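Local coordinates for protein NAD nucleotidase (Haemophilus influenzae, PDB 3ZTV) that degrades NAD in the bacterial periplasm to adenosine and nicotinamide riboside, acting as both a pyrophosphatase and a zinc-dependent 5'-nucleotidase, at residues A354-G368 against V412-N424. Numbering follows the deposited sequence.
Sequences AQEIVGVITGSAMPG and VRADILPGNVTFN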
ATOM      1  N   ALA A 354      -4.873 -41.526  15.952  1.00  7.05           N
ATOM      2  CA  ALA A 354      -5.260 -40.673  17.065  1.00  7.64           C
ATOM      3  C   ALA A 354      -4.866 -41.261  18.416  1.00  8.47           C
ATOM      4  O   ALA A 354      -4.850 -40.550  19.424  1.00  7.49           O
ATOM      5  CB  ALA A 354      -6.755 -40.378  17.031  1.00  9.61           C
ATOM      6  N   GLN A 355      -4.561 -42.560  18.435  1.00  8.22           N
ATOM      7  CA  GLN A 355      -4.135 -43.246  19.658  1.00  9.13           C
ATOM      8  C   GLN A 355      -2.634 -43.136  19.885  1.00  9.93           C
ATOM      9  O   GLN A 355      -2.127 -43.566  20.924  1.00 11.55           O
ATOM     10  CB  GLN A 355      -4.548 -44.718  19.619  1.00  8.20           C
ATOM     11  CG  GLN A 355      -6.047 -44.922  19.589  1.00  8.96           C
ATOM     12  CD  GLN A 355      -6.408 -46.386  19.507  1.00  8.93           C
ATOM     13  OE1 GLN A 355      -6.437 -47.091  20.521  1.00  9.37           O
ATOM     14  NE2 GLN A 355      -6.655 -46.863  18.295  1.00  9.60           N
ATOM     15  N   GLU A 356      -1.918 -42.578  18.913  1.00 10.16           N
ATOM     16  CA  GLU A 356      -0.475 -42.392  19.053  1.00 10.30           C
ATOM     17  C   GLU A 356      -0.141 -41.273  20.034  1.00 10.40           C
ATOM     18  O   GLU A 356      -0.949 -40.382  20.282  1.00  9.81           O
ATOM     19  CB  GLU A 356       0.186 -42.158  17.688  1.00 11.15           C
ATOM     20  CG  GLU A 356       0.129 -43.379  16.780  1.00 14.12           C
ATOM     21  CD  GLU A 356       0.877 -43.202  15.466  1.00 13.87           C
ATOM     22  OE1 GLU A 356       1.325 -42.076  15.168  1.00 18.71           O
ATOM     23  OE2 GLU A 356       1.014 -44.202  14.727  1.00 18.34           O
ATOM     24  N   ILE A 357       1.058 -41.339  20.604  1.00 11.81           N
ATOM     25  CA  ILE A 357       1.464 -40.414  21.644  1.00 12.24           C
ATOM     26  C   ILE A 357       1.990 -39.113  21.050  1.00 13.39           C
ATOM     27  O   ILE A 357       2.843 -39.131  20.156  1.00 15.39           O
ATOM     28  CB  ILE A 357       2.536 -41.061  22.547  1.00 13.67           C
ATOM     29  CG1 ILE A 357       1.960 -42.311  23.220  1.00 14.83           C
ATOM     30  CG2 ILE A 357       3.043 -40.071  23.578  1.00 15.41           C
ATOM     31  CD1 ILE A 357       3.009 -43.197  23.878  1.00 18.48           C
ATOM     32  N   VAL A 358       1.464 -37.991  21.532  1.00 11.60           N
ATOM     33  CA  VAL A 358       1.933 -36.686  21.074  1.00 12.48           C
ATOM     34  C   VAL A 358       2.982 -36.111  22.021  1.00 15.21           C
ATOM     35  O   VAL A 358       3.840 -35.335  21.609  1.00 18.51           O
ATOM     36  CB  VAL A 358       0.770 -35.677  20.865  1.00 12.79           C
ATOM     37  CG1 VAL A 358       0.117 -35.307  22.184  1.00 17.54           C
ATOM     38  CG2 VAL A 358       1.265 -34.427  20.149  1.00 15.84           C
ATOM     39  N   GLY A 359       2.923 -36.501  23.289  1.00 14.16           N
ATOM     40  CA  GLY A 359       3.928 -36.069  24.243  1.00 15.80           C
ATOM     41  C   GLY A 359       3.806 -36.807  25.558  1.00 14.26           C
ATOM     42  O   GLY A 359       2.846 -37.544  25.775  1.00 12.80           O
ATOM     43  N   VAL A 360       4.782 -36.597  26.434  1.00 13.35           N
ATOM     44  CA  VAL A 360       4.812 -37.230  27.741  1.00 14.28           C
ATOM     45  C   VAL A 360       4.950 -36.149  28.797  1.00 14.15           C
ATOM     46  O   VAL A 360       5.754 -35.227  28.649  1.00 15.66           O
ATOM     47  CB  VAL A 360       5.994 -38.215  27.858  1.00 14.67           C
ATOM     48  CG1 VAL A 360       6.065 -38.816  29.260  1.00 16.77           C
ATOM     49  CG2 VAL A 360       5.872 -39.312  26.817  1.00 14.95           C
ATOM     50  N   ILE A 361       4.148 -36.248  29.847  1.00 14.30           N
ATOM     51  CA  ILE A 361       4.255 -35.329  30.971  1.00 15.81           C
ATOM     52  C   ILE A 361       4.897 -36.033  32.159  1.00 16.65           C
ATOM     53  O   ILE A 361       4.490 -37.130  32.534  1.00 17.47           O
ATOM     54  CB  ILE A 361       2.883 -34.772  31.385  1.00 13.95           C
ATOM     55  CG1 ILE A 361       2.237 -34.017  30.218  1.00 15.75           C
ATOM     56  CG2 ILE A 361       3.023 -33.856  32.596  1.00 16.78           C
ATOM     57  CD1 ILE A 361       0.816 -33.565  30.489  1.00 17.51           C
ATOM     58  N   THR A 362       5.907 -35.393  32.735  1.00 17.02           N
ATOM     59  CA  THR A 362       6.551 -35.901  33.937  1.00 16.67           C
ATOM     60  C   THR A 362       6.265 -34.967  35.105  1.00 19.06           C
ATOM     61  O   THR A 362       5.842 -33.824  34.917  1.00 18.97           O
ATOM     62  CB  THR A 362       8.072 -36.048  33.745  1.00 19.74           C
ATOM     63  OG1 THR A 362       8.624 -34.800  33.309  1.00 22.11           O
ATOM     64  CG2 THR A 362       8.377 -37.115  32.703  1.00 22.12           C
ATOM     65  N   GLY A 363       6.484 -35.458  36.318  1.00 20.79           N
ATOM     66  CA  GLY A 363       6.242 -34.655  37.498  1.00 19.28           C
ATOM     67  C   GLY A 363       4.905 -34.941  38.144  1.00 19.75           C
ATOM     68  O   GLY A 363       4.313 -36.002  37.940  1.00 21.64           O
ATOM     69  N   SER A 364       4.426 -33.978  38.923  1.00 19.62           N
ATOM     70  CA  SER A 364       3.209 -34.144  39.702  1.00 22.23           C
ATOM     71  C   SER A 364       1.966 -33.753  38.917  1.00 19.09           C
ATOM     72  O   SER A 364       2.030 -32.930  38.002  1.00 21.35           O
ATOM     73  CB  SER A 364       3.287 -33.313  40.984  1.00 23.44           C
ATOM     74  OG  SER A 364       4.253 -33.847  41.873  1.00 27.17           O
ATOM     75  N   ALA A 365       0.838 -34.345  39.291  1.00 19.37           N
ATOM     76  CA  ALA A 365      -0.444 -34.009  38.691  1.00 20.05           C
ATOM     77  C   ALA A 365      -0.687 -32.505  38.756  1.00 18.90           C
ATOM     78  O   ALA A 365      -0.332 -31.847  39.736  1.00 20.23           O
ATOM     79  CB  ALA A 365      -1.564 -34.754  39.403  1.00 20.14           C
ATOM     80  N   MET A 366      -1.278 -31.963  37.697  1.00 15.39           N
ATOM     81  CA  MET A 366      -1.695 -30.565  37.678  1.00 15.53           C
ATOM     82  C   MET A 366      -3.184 -30.501  38.013  1.00 14.10           C
ATOM     83  O   MET A 366      -4.021 -30.908  37.208  1.00 15.14           O
ATOM     84  CB  MET A 366      -1.401 -29.945  36.310  1.00 16.24           C
ATOM     85  CG  MET A 366       0.085 -29.704  36.075  1.00 14.50           C
ATOM     86  SD  MET A 366       0.508 -29.234  34.381  1.00 13.92           S
ATOM     87  CE  MET A 366       0.302 -30.791  33.516  1.00 17.98           C
ATOM     88  N   PRO A 367      -3.522 -30.027  39.223  1.00 14.40           N
ATOM     89  CA  PRO A 367      -4.916 -30.076  39.677  1.00 15.75           C
ATOM     90  C   PRO A 367      -5.849 -29.292  38.760  1.00 13.13           C
ATOM     91  O   PRO A 367      -5.493 -28.209  38.283  1.00 13.94           O
ATOM     92  CB  PRO A 367      -4.861 -29.427  41.066  1.00 16.22           C
ATOM     93  CG  PRO A 367      -3.444 -29.587  41.507  1.00 19.21           C
ATOM     94  CD  PRO A 367      -2.615 -29.505  40.260  1.00 16.70           C
ATOM     95  N   GLY A 368      -7.028 -29.856  38.524  1.00 14.62           N
ATOM     96  CA  GLY A 368      -8.059 -29.222  37.724  1.00 13.38           C
ATOM     97  C   GLY A 368      -9.427 -29.702  38.169  1.00 14.68           C
ATOM     98  O   GLY A 368      -9.579 -30.229  39.277  1.00 16.35           O
ATOM     99  N   VAL A 412     -11.874 -26.731  32.262  1.00 13.03           N
ATOM    100  CA  VAL A 412     -11.015 -27.890  32.490  1.00 18.63           C
ATOM    101  C   VAL A 412     -11.681 -28.816  33.519  1.00 17.34           C
ATOM    102  O   VAL A 412     -11.906 -28.428  34.667  1.00 19.71           O
ATOM    103  CB  VAL A 412      -9.590 -27.463  32.930  1.00 21.44           C
ATOM    104  CG1 VAL A 412      -9.123 -26.270  32.102  1.00 20.32           C
ATOM    105  CG2 VAL A 412      -9.551 -27.118  34.408  1.00 20.07           C
ATOM    106  N   ARG A 413     -12.007 -30.035  33.097  1.00 18.35           N
ATOM    107  CA  ARG A 413     -12.908 -30.899  33.860  1.00 20.32           C
ATOM    108  C   ARG A 413     -12.236 -31.874  34.823  1.00 19.34           C
ATOM    109  O   ARG A 413     -12.919 -32.547  35.594  1.00 19.24           O
ATOM    110  CB  ARG A 413     -13.809 -31.692  32.909  1.00 22.17           C
ATOM    111  CG  ARG A 413     -14.950 -30.903  32.306  1.00 25.17           C
ATOM    112  CD  ARG A 413     -15.799 -31.809  31.428  1.00 29.63           C
ATOM    113  NE  ARG A 413     -17.145 -31.286  31.226  1.00 33.64           N
ATOM    114  CZ  ARG A 413     -18.030 -31.817  30.388  1.00 35.93           C
ATOM    115  NH1 ARG A 413     -17.705 -32.883  29.667  1.00 39.02           N
ATOM    116  NH2 ARG A 413     -19.237 -31.282  30.265  1.00 36.18           N
ATOM    117  N   ALA A 414     -10.914 -31.963  34.778  1.00 18.67           N
ATOM    118  CA  ALA A 414     -10.206 -32.904  35.640  1.00 18.76           C
ATOM    119  C   ALA A 414      -8.740 -32.534  35.780  1.00 16.01           C
ATOM    120  O   ALA A 414      -8.223 -31.710  35.020  1.00 16.85           O
ATOM    121  CB  ALA A 414     -10.346 -34.327  35.108  1.00 20.54           C
ATOM    122  N   ASP A 415      -8.071 -33.145  36.755  1.00 17.01           N
ATOM    123  CA  ASP A 415      -6.634 -32.988  36.894  1.00 15.17           C
ATOM    124  C   ASP A 415      -5.981 -33.502  35.621  1.00 15.82           C
ATOM    125  O   ASP A 415      -6.502 -34.413  34.974  1.00 15.55           O
ATOM    126  CB  ASP A 415      -6.087 -33.812  38.072  1.00 16.48           C
ATOM    127  CG  ASP A 415      -6.655 -33.393  39.424  1.00 17.54           C
ATOM    128  OD1 ASP A 415      -7.436 -32.429  39.506  1.00 16.65           O
ATOM    129  OD2 ASP A 415      -6.296 -34.043  40.430  1.00 22.86           O
ATOM    130  N   ILE A 416      -4.838 -32.931  35.269  1.00 13.72           N
ATOM    131  CA  ILE A 416      -4.027 -33.472  34.193  1.00 15.35           C
ATOM    132  C   ILE A 416      -2.876 -34.239  34.831  1.00 15.71           C
ATOM    133  O   ILE A 416      -2.021 -33.650  35.493  1.00 16.26           O
ATOM    134  CB  ILE A 416      -3.502 -32.367  33.261  1.00 15.15           C
ATOM    135  CG1 ILE A 416      -4.678 -31.632  32.616  1.00 16.10           C
ATOM    136  CG2 ILE A 416      -2.591 -32.951  32.198  1.00 15.68           C
ATOM    137  CD1 ILE A 416      -4.278 -30.476  31.713  1.00 17.86           C
ATOM    138  N   LEU A 417      -2.875 -35.555  34.640  1.00 16.29           N
ATOM    139  CA  LEU A 417      -1.948 -36.446  35.332  1.00 15.95           C
ATOM    140  C   LEU A 417      -0.705 -36.726  34.499  1.00 17.82           C
ATOM    141  O   LEU A 417      -0.750 -36.662  33.271  1.00 18.51           O
ATOM    142  CB  LEU A 417      -2.652 -37.764  35.673  1.00 17.82           C
ATOM    143  CG  LEU A 417      -3.961 -37.667  36.459  1.00 19.58           C
ATOM    144  CD1 LEU A 417      -4.513 -39.058  36.753  1.00 20.16           C
ATOM    145  CD2 LEU A 417      -3.773 -36.880  37.745  1.00 18.32           C
ATOM    146  N   PRO A 418       0.414 -37.051  35.166  1.00 16.86           N
ATOM    147  CA  PRO A 418       1.638 -37.411  34.442  1.00 15.33           C
ATOM    148  C   PRO A 418       1.430 -38.650  33.577  1.00 14.42           C
ATOM    149  O   PRO A 418       0.557 -39.468  33.872  1.00 16.84           O
ATOM    150  CB  PRO A 418       2.640 -37.709  35.567  1.00 17.33           C
ATOM    151  CG  PRO A 418       1.792 -38.029  36.755  1.00 18.87           C
ATOM    152  CD  PRO A 418       0.586 -37.152  36.625  1.00 19.35           C
ATOM    153  N   GLY A 419       2.229 -38.782  32.523  1.00 15.79           N
ATOM    154  CA  GLY A 419       2.161 -39.942  31.659  1.00 16.61           C
ATOM    155  C   GLY A 419       2.023 -39.567  30.199  1.00 14.59           C
ATOM    156  O   GLY A 419       2.224 -38.412  29.817  1.00 15.64           O
ATOM    157  N   ASN A 420       1.672 -40.552  29.382  1.00 14.02           N
ATOM    158  CA  ASN A 420       1.501 -40.338  27.952  1.00 12.84           C
ATOM    159  C   ASN A 420       0.247 -39.534  27.628  1.00 13.30           C
ATOM    160  O   ASN A 420      -0.801 -39.722  28.243  1.00 13.38           O
ATOM    161  CB  ASN A 420       1.455 -41.674  27.216  1.00 14.32           C
ATOM    162  CG  ASN A 420       2.684 -42.531  27.477  1.00 14.76           C
ATOM    163  OD1 ASN A 420       2.576 -43.735  27.738  1.00 19.19           O
ATOM    164  ND2 ASN A 420       3.859 -41.920  27.402  1.00 13.95           N
ATOM    165  N   VAL A 421       0.370 -38.631  26.657  1.00 11.39           N
ATOM    166  CA  VAL A 421      -0.767 -37.873  26.139  1.00 11.38           C
ATOM    167  C   VAL A 421      -0.928 -38.190  24.658  1.00 10.66           C
ATOM    168  O   VAL A 421      -0.005 -37.966  23.871  1.00 11.55           O
ATOM    169  CB  VAL A 421      -0.565 -36.350  26.296  1.00 12.03           C
ATOM    170  CG1 VAL A 421      -1.756 -35.591  25.725  1.00 13.35           C
ATOM    171  CG2 VAL A 421      -0.353 -35.988  27.754  1.00 15.23           C
ATOM    172  N   THR A 422      -2.093 -38.709  24.279  1.00  9.59           N
ATOM    173  CA  THR A 422      -2.386 -39.012  22.881  1.00  9.10           C
ATOM    174  C   THR A 422      -3.220 -37.890  22.252  1.00  8.71           C
ATOM    175  O   THR A 422      -3.708 -37.004  22.947  1.00  8.98           O
ATOM    176  CB  THR A 422      -3.166 -40.340  22.755  1.00  8.01           C
ATOM    177  OG1 THR A 422      -4.493 -40.161  23.254  1.00  8.61           O
ATOM    178  CG2 THR A 422      -2.464 -41.457  23.544  1.00  9.93           C
ATOM    179  N   PHE A 423      -3.392 -37.950  20.935  1.00  8.20           N
ATOM    180  CA  PHE A 423      -4.263 -36.997  20.254  1.00  8.77           C
ATOM    181  C   PHE A 423      -5.681 -37.064  20.807  1.00  9.44           C
ATOM    182  O   PHE A 423      -6.310 -36.038  21.046  1.00  9.71           O
ATOM    183  CB  PHE A 423      -4.261 -37.241  18.744  1.00  9.20           C
ATOM    184  CG  PHE A 423      -2.914 -37.052  18.104  1.00  7.69           C
ATOM    185  CD1 PHE A 423      -2.017 -38.110  18.050  1.00  9.27           C
ATOM    186  CD2 PHE A 423      -2.533 -35.822  17.572  1.00  8.30           C
ATOM    187  CE1 PHE A 423      -0.766 -37.962  17.470  1.00  9.95           C
ATOM    188  CE2 PHE A 423      -1.283 -35.662  16.991  1.00 12.31           C
ATOM    189  CZ  PHE A 423      -0.394 -36.728  16.938  1.00 13.60           C
ATOM    190  N   ASN A 424      -6.186 -38.280  21.030  1.00  8.50           N
ATOM    191  CA  ASN A 424      -7.523 -38.454  21.597  1.00  8.69           C
ATOM    192  C   ASN A 424      -7.631 -37.799  22.959  1.00  9.08           C
ATOM    193  O   ASN A 424      -8.656 -37.207  23.297  1.00 10.98           O
ATOM    194  CB  ASN A 424      -7.871 -39.935  21.756  1.00  9.29           C
ATOM    195  CG  ASN A 424      -8.257 -40.594  20.457  1.00  9.48           C
ATOM    196  OD1 ASN A 424      -8.900 -39.986  19.603  1.00 11.74           O
ATOM    197  ND2 ASN A 424      -7.885 -41.857  20.306  1.00  9.91           N
TER
HETATM  198  O   HOH W   1       0.910 -33.678  35.414  1.00 20.97           O
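Antiparallel pairing of Ile357–Thr362 with Gly419–Thr422 forms part of a small three-stranded sheet in the C-terminal domain of this 5'-nucleotidase; 419-422 is an outermost strand, and 357-362 lies in the middle with 558-560 on its other side. It illustrates how two segments of one chain can stay paired through a change of register. At one end Val358 and Gly359 both face Val421 in a classic beta bulge: Val421 O takes a bond from Val358 N (2.8 Å, in the carbonyl plane) and a weak one from Gly359 N, so a single carbonyl serves two donors. Regular pairing follows, with Ile361 and Gly419 exchanging two bonds. The segments then part around Gly363 and Pro418 and meet again where Met366 and Ile416 exchange two more; a water bridges the two segments by donating to Ser364 O and Ile416 O. Beyond, Gly368 N reaches Asp415 OD1 nearly straight (2.8 Å, 175°), from above the carboxylate plane.

The face carrying Ile361 and Val421 packs apolar side chains. Ile361, with CG1 anti to its carbonyl carbon (chi1 -60°), brings CD1 against both Val421 CG2 (3.8 Å) and Ile416 CG2 (3.9 Å), crossing Ile416 at about a right angle. Met366, bent at chi3 (-73°), brings CE to the same Ile416 methyl, and Phe390 of helix 386-396 touches both Met366 and Ile416. On the face of Val360 and Asn420, Val360 CG2 lies beside Asn420 ND2 (3.3 Å). Near the bulge, Val358 CB sits over one face of the Phe423 ring, offset toward its rim, while Ala354 O lies at the ring edge and accepts Asn424 N (3.1 Å). Backbone bonds thus set the alignment at both paired stretches, aliphatic side chains and the Met366 methyl pack along one side, and the Asp415 carboxylate extends the pairing by accepting Gly368 N.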